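Local coordinates for protein ORF48 (Lactococcus phage TP901-1, PDB 3UH8) that is probably a structural component of the phage baseplate, the organelle of host adhesion, here as its immunoglobulin-like N-terminal domain, at residues 94-99 with 117-122; 8-13 with 34-39. One frame throughout, in Å; residues are numbered along the deposited sequence.

Contact 1 (94-99 with 117-122); sequences NEAYFS and FHYIVE
CG of Y119 lies between its backbone N and carbonyl carbon (chi1 71°), and the ring has CB of N94 over one face, 3.6 Å from the centroid, a CH-pi contact. The N94 CG is anti to its carbonyl carbon (chi1 -73°), and the amide plane is only 12° from the ring plane. CB and CG both lie near CZ of Y119. The amide ND2 reaches past the ring to CG2 of V121, at 3.4 Å; it is hydrogen-bonded to the carbonyl O of F90 and weakly to that of G92. The hydroxyl of Y119 bonds to the carbonyl O of A87, so ND2 and OH both have partners outside the two segments.

Strands 92-103 and 112-122 are antiparallel neighbours in the immunoglobulin-like fold. N94 with Y119 and A96 with F117 are hydrogen-bonded pairs; E95 with H118 is the non-hydrogen-bonded pair between them. The bonds from N94 N to Y119 O, 2.8 Å, and from F117 N to A96 O, 2.9 Å, are close to straight. N94, A96, F117 and Y119 share one sheet face. Here A96 CB meets the edge of the Y119 ring at CE2. The F98 and F117 rings are near parallel, but slid so far that they barely overlap; F98 CE2 touches F117 CE1 at 3.7 Å. L8 of strand 2-9 packs on both rings.

E95 and H118 occupy the other, partly exposed face. CG of E95 sits over one face of the imidazole. The NE2 of H118 gives a weak, bent hydrogen bond to OE2 of E95, 3.3 Å long. OE1 of E95 turns to the hydroxyl of T116.

Contact 2 (8-13 with 34-39); sequences LSTTEP and AQIVEN
The parallel pair of strands 2-9 and 30-38 carries this contact; after S9 the first chain leaves the pairing. Three backbone bonds join the segments: L8 N to Q35 O (2.7 Å), V37 N to L8 O and T10 N to V37 O. L8 and I36 point to one sheet face, where CD1 of L8 meets CB of A34 at 4.0 Å. S9 and V37 point to the other, with S9 CB against V37 CG1.

Past the strand, polar side chains take over. The hydroxyl of T10 donates to OE1 of E38, 3.0 Å away, on the anti side of the carboxylate and 25° out of its plane. OE2 of E38 forms a salt bridge with K43. OG1 of T11 lies between its backbone N and carbonyl carbon (chi1 59°). It accepts from N39 N at 3.2 Å and donates to OE2 of E12, reaching it from above the carboxylate plane. CG2 of T11 touches OD1 of N39 at 3.5 Å.

The S9 hydroxyl accepts from E12 N, 2.9 Å, and weakly from T11 N. The arrangement is that of an ST motif at the end of strand 2-9, where the chain turns off a parallel beta pair.

Contact 1 is a buried antiparallel pairing nearer the centre of the chain. Contact 2 is parallel, partly buried and opens to the surface at its loop end. They use four strands of one mixed sheet, 92-103 with 112-122 and 2-9 with 30-38; S9 is backbone-bonded to R115 of strand 112-122. Their centres are about 14 Å apart. They meet at L8: CD1 of L8 lies 3.6 Å from F98 CD2, and its CD2 lies equally near F117 CB. Aromatic and small side chains dominate the inner face of 94-99 with 117-122. In 8-13 with 34-39 the apolar part is short, and hydroxyl and carboxylate bonds gather where 8-13 leaves the strand. Both use backbone ladders within one immunoglobulin-like domain.

Contact 1 (94-99 with 117-122)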
# COMPACT_ATOMS: atom_id res chain seq x y z
N ASN A 94 5.13 5.95 -9.86
CA ASN A 94 5.71 5.24 -8.73
C ASN A 94 5.22 3.80 -8.69
O ASN A 94 4.09 3.53 -9.08
CB ASN A 94 5.37 5.94 -7.43
CG ASN A 94 6.10 7.24 -7.20
OD1 ASN A 94 7.09 7.29 -6.47
ND2 ASN A 94 5.63 8.31 -7.81
N GLU A 95 6.07 2.89 -8.19
CA GLU A 95 5.76 1.47 -8.04
C GLU A 95 5.92 1.07 -6.58
O GLU A 95 6.96 1.36 -5.98
CB GLU A 95 6.66 0.62 -8.96
CG GLU A 95 6.35 -0.87 -8.94
CD GLU A 95 7.02 -1.72 -10.00
OE1 GLU A 95 6.85 -2.96 -9.94
OE2 GLU A 95 7.68 -1.16 -10.91
N ALA A 96 4.89 0.43 -6.00
CA ALA A 96 4.89 0.00 -4.60
C ALA A 96 4.11 -1.29 -4.38
O ALA A 96 3.44 -1.77 -5.29
CB ALA A 96 4.32 1.11 -3.71
N TYR A 97 4.21 -1.87 -3.16
CA TYR A 97 3.51 -3.09 -2.75
C TYR A 97 3.30 -3.12 -1.22
O TYR A 97 4.01 -2.44 -0.48
CB TYR A 97 4.24 -4.36 -3.26
CG TYR A 97 5.47 -4.76 -2.48
CD1 TYR A 97 5.39 -5.72 -1.47
CD2 TYR A 97 6.72 -4.23 -2.78
CE1 TYR A 97 6.52 -6.11 -0.76
CE2 TYR A 97 7.86 -4.62 -2.08
CZ TYR A 97 7.76 -5.56 -1.07
OH TYR A 97 8.86 -5.96 -0.35
N PHE A 98 2.32 -3.93 -0.76
CA PHE A 98 2.04 -4.09 0.66
C PHE A 98 2.52 -5.44 1.17
O PHE A 98 2.18 -6.47 0.59
CB PHE A 98 0.55 -3.88 0.97
CG PHE A 98 0.10 -2.44 0.83
CD1 PHE A 98 0.38 -1.51 1.83
CD2 PHE A 98 -0.59 -2.02 -0.29
CE1 PHE A 98 -0.01 -0.18 1.69
CE2 PHE A 98 -0.99 -0.68 -0.43
CZ PHE A 98 -0.70 0.23 0.57
N SER A 99 3.33 -5.42 2.23
CA SER A 99 3.90 -6.61 2.88
C SER A 99 3.27 -6.77 4.26
O SER A 99 3.19 -5.81 5.02
CB SER A 99 5.41 -6.48 2.98
OG SER A 99 5.99 -7.49 3.78
N PHE A 117 1.92 -2.61 -7.66
CA PHE A 117 0.94 -1.74 -8.28
C PHE A 117 1.60 -0.40 -8.50
O PHE A 117 2.62 -0.09 -7.88
CB PHE A 117 -0.32 -1.62 -7.42
CG PHE A 117 -0.18 -0.81 -6.15
CD1 PHE A 117 0.29 -1.39 -4.98
CD2 PHE A 117 -0.54 0.54 -6.11
CE1 PHE A 117 0.43 -0.64 -3.81
CE2 PHE A 117 -0.40 1.28 -4.94
CZ PHE A 117 0.08 0.69 -3.79
N HIS A 118 1.00 0.42 -9.35
CA HIS A 118 1.53 1.74 -9.64
C HIS A 118 0.58 2.84 -9.22
O HIS A 118 -0.64 2.66 -9.24
CB HIS A 118 1.86 1.88 -11.12
CG HIS A 118 3.04 1.07 -11.56
ND1 HIS A 118 2.89 -0.24 -11.99
CD2 HIS A 118 4.34 1.42 -11.67
CE1 HIS A 118 4.11 -0.64 -12.32
NE2 HIS A 118 5.01 0.32 -12.15
N TYR A 119 1.15 3.99 -8.85
CA TYR A 119 0.43 5.21 -8.51
C TYR A 119 1.20 6.40 -9.09
O TYR A 119 2.42 6.32 -9.27
CB TYR A 119 0.15 5.35 -7.00
CG TYR A 119 1.35 5.64 -6.13
CD1 TYR A 119 1.70 6.95 -5.80
CD2 TYR A 119 2.09 4.61 -5.56
CE1 TYR A 119 2.78 7.22 -4.97
CE2 TYR A 119 3.17 4.87 -4.72
CZ TYR A 119 3.51 6.18 -4.42
OH TYR A 119 4.59 6.45 -3.62
N ILE A 120 0.49 7.48 -9.42
CA ILE A 120 1.12 8.66 -10.01
C ILE A 120 1.15 9.86 -9.08
O ILE A 120 0.11 10.25 -8.55
CB ILE A 120 0.62 8.96 -11.47
CG1 ILE A 120 0.76 10.45 -11.86
CG2 ILE A 120 -0.80 8.46 -11.74
CD1 ILE A 120 1.40 10.69 -13.19
N VAL A 121 2.34 10.44 -8.89
CA VAL A 121 2.48 11.66 -8.11
C VAL A 121 2.55 12.80 -9.13
O VAL A 121 3.43 12.81 -9.99
CB VAL A 121 3.66 11.70 -7.11
CG1 VAL A 121 3.66 13.02 -6.34
CG2 VAL A 121 3.60 10.53 -6.13
N GLU A 122 1.58 13.70 -9.06
CA GLU A 122 1.48 14.85 -9.95
C GLU A 122 1.91 16.13 -9.23
O GLU A 122 1.95 16.17 -8.00
CB GLU A 122 0.05 15.00 -10.49
CG GLU A 122 -0.28 14.00 -11.59
CD GLU A 122 -1.69 14.00 -12.13
OE1 GLU A 122 -2.55 14.75 -11.61
OE2 GLU A 122 -1.95 13.24 -13.09

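Contact 2 (8-13 with 34-39)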
# COMPACT_ATOMS: atom_id res chain seq x y z
N LEU A 8 -6.36 -4.58 -4.24
CA LEU A 8 -5.08 -5.21 -4.54
C LEU A 8 -5.07 -6.71 -4.30
O LEU A 8 -5.53 -7.17 -3.26
CB LEU A 8 -3.93 -4.53 -3.79
CG LEU A 8 -3.69 -3.05 -4.12
CD1 LEU A 8 -2.77 -2.42 -3.12
CD2 LEU A 8 -3.16 -2.88 -5.54
N SER A 9 -4.52 -7.46 -5.27
CA SER A 9 -4.44 -8.91 -5.24
C SER A 9 -3.04 -9.43 -4.87
O SER A 9 -2.04 -8.77 -5.15
CB SER A 9 -4.89 -9.51 -6.57
OG SER A 9 -4.86 -10.92 -6.54
N THR A 10 -3.00 -10.63 -4.26
CA THR A 10 -1.76 -11.32 -3.87
C THR A 10 -1.43 -12.41 -4.89
O THR A 10 -0.26 -12.79 -5.03
CB THR A 10 -1.88 -11.89 -2.45
OG1 THR A 10 -2.90 -12.89 -2.42
CG2 THR A 10 -2.16 -10.83 -1.40
N THR A 11 -2.46 -12.90 -5.58
CA THR A 11 -2.37 -13.93 -6.61
C THR A 11 -2.26 -13.31 -8.00
O THR A 11 -1.38 -13.69 -8.78
CB THR A 11 -3.61 -14.85 -6.54
OG1 THR A 11 -4.79 -14.06 -6.72
CG2 THR A 11 -3.72 -15.64 -5.24
N GLU A 12 -3.14 -12.36 -8.35
CA GLU A 12 -3.23 -11.72 -9.67
C GLU A 12 -2.42 -10.41 -9.87
O GLU A 12 -2.14 -9.72 -8.91
CB GLU A 12 -4.67 -11.38 -9.90
CG GLU A 12 -5.38 -12.33 -10.81
CD GLU A 12 -6.45 -13.05 -10.06
OE1 GLU A 12 -7.63 -12.66 -10.24
OE2 GLU A 12 -6.10 -13.90 -9.21
N PRO A 13 -2.17 -9.99 -11.14
CA PRO A 13 -1.47 -8.72 -11.37
C PRO A 13 -2.30 -7.54 -10.95
O PRO A 13 -3.55 -7.60 -10.99
CB PRO A 13 -1.31 -8.72 -12.88
CG PRO A 13 -2.47 -9.55 -13.34
CD PRO A 13 -2.65 -10.64 -12.37
N ALA A 34 -6.97 0.59 0.53
CA ALA A 34 -6.82 -0.63 -0.25
C ALA A 34 -7.58 -1.84 0.28
O ALA A 34 -7.53 -2.13 1.47
CB ALA A 34 -5.34 -0.96 -0.43
N GLN A 35 -8.27 -2.55 -0.63
CA GLN A 35 -8.99 -3.79 -0.34
C GLN A 35 -8.05 -4.94 -0.74
O GLN A 35 -7.70 -5.07 -1.91
CB GLN A 35 -10.32 -3.85 -1.12
CG GLN A 35 -11.00 -5.22 -1.09
CD GLN A 35 -12.10 -5.31 -0.07
OE1 GLN A 35 -13.22 -4.83 -0.30
NE2 GLN A 35 -11.83 -5.95 1.06
N ILE A 36 -7.55 -5.71 0.25
CA ILE A 36 -6.66 -6.84 0.00
C ILE A 36 -7.50 -8.03 -0.47
O ILE A 36 -8.56 -8.34 0.09
CB ILE A 36 -5.73 -7.15 1.20
CG1 ILE A 36 -5.07 -5.86 1.76
CG2 ILE A 36 -4.69 -8.19 0.86
CD1 ILE A 36 -4.30 -4.88 0.74
N VAL A 37 -7.05 -8.62 -1.57
CA VAL A 37 -7.74 -9.70 -2.24
C VAL A 37 -6.81 -10.89 -2.52
O VAL A 37 -5.63 -10.71 -2.82
CB VAL A 37 -8.51 -9.14 -3.47
CG1 VAL A 37 -8.26 -9.93 -4.75
CG2 VAL A 37 -10.00 -9.02 -3.18
N GLU A 38 -7.35 -12.10 -2.38
CA GLU A 38 -6.67 -13.36 -2.68
C GLU A 38 -7.67 -14.17 -3.49
O GLU A 38 -8.71 -14.57 -2.96
CB GLU A 38 -6.22 -14.08 -1.40
CG GLU A 38 -5.22 -15.20 -1.67
CD GLU A 38 -4.33 -15.57 -0.51
OE1 GLU A 38 -3.11 -15.30 -0.59
OE2 GLU A 38 -4.84 -16.16 0.48
N ASN A 39 -7.39 -14.34 -4.80
CA ASN A 39 -8.23 -15.04 -5.78
C ASN A 39 -9.60 -14.35 -6.01
O ASN A 39 -10.61 -15.02 -6.24
CB ASN A 39 -8.38 -16.54 -5.48
CG ASN A 39 -7.15 -17.37 -5.72
OD1 ASN A 39 -6.43 -17.20 -6.72
ND2 ASN A 39 -6.91 -18.33 -4.85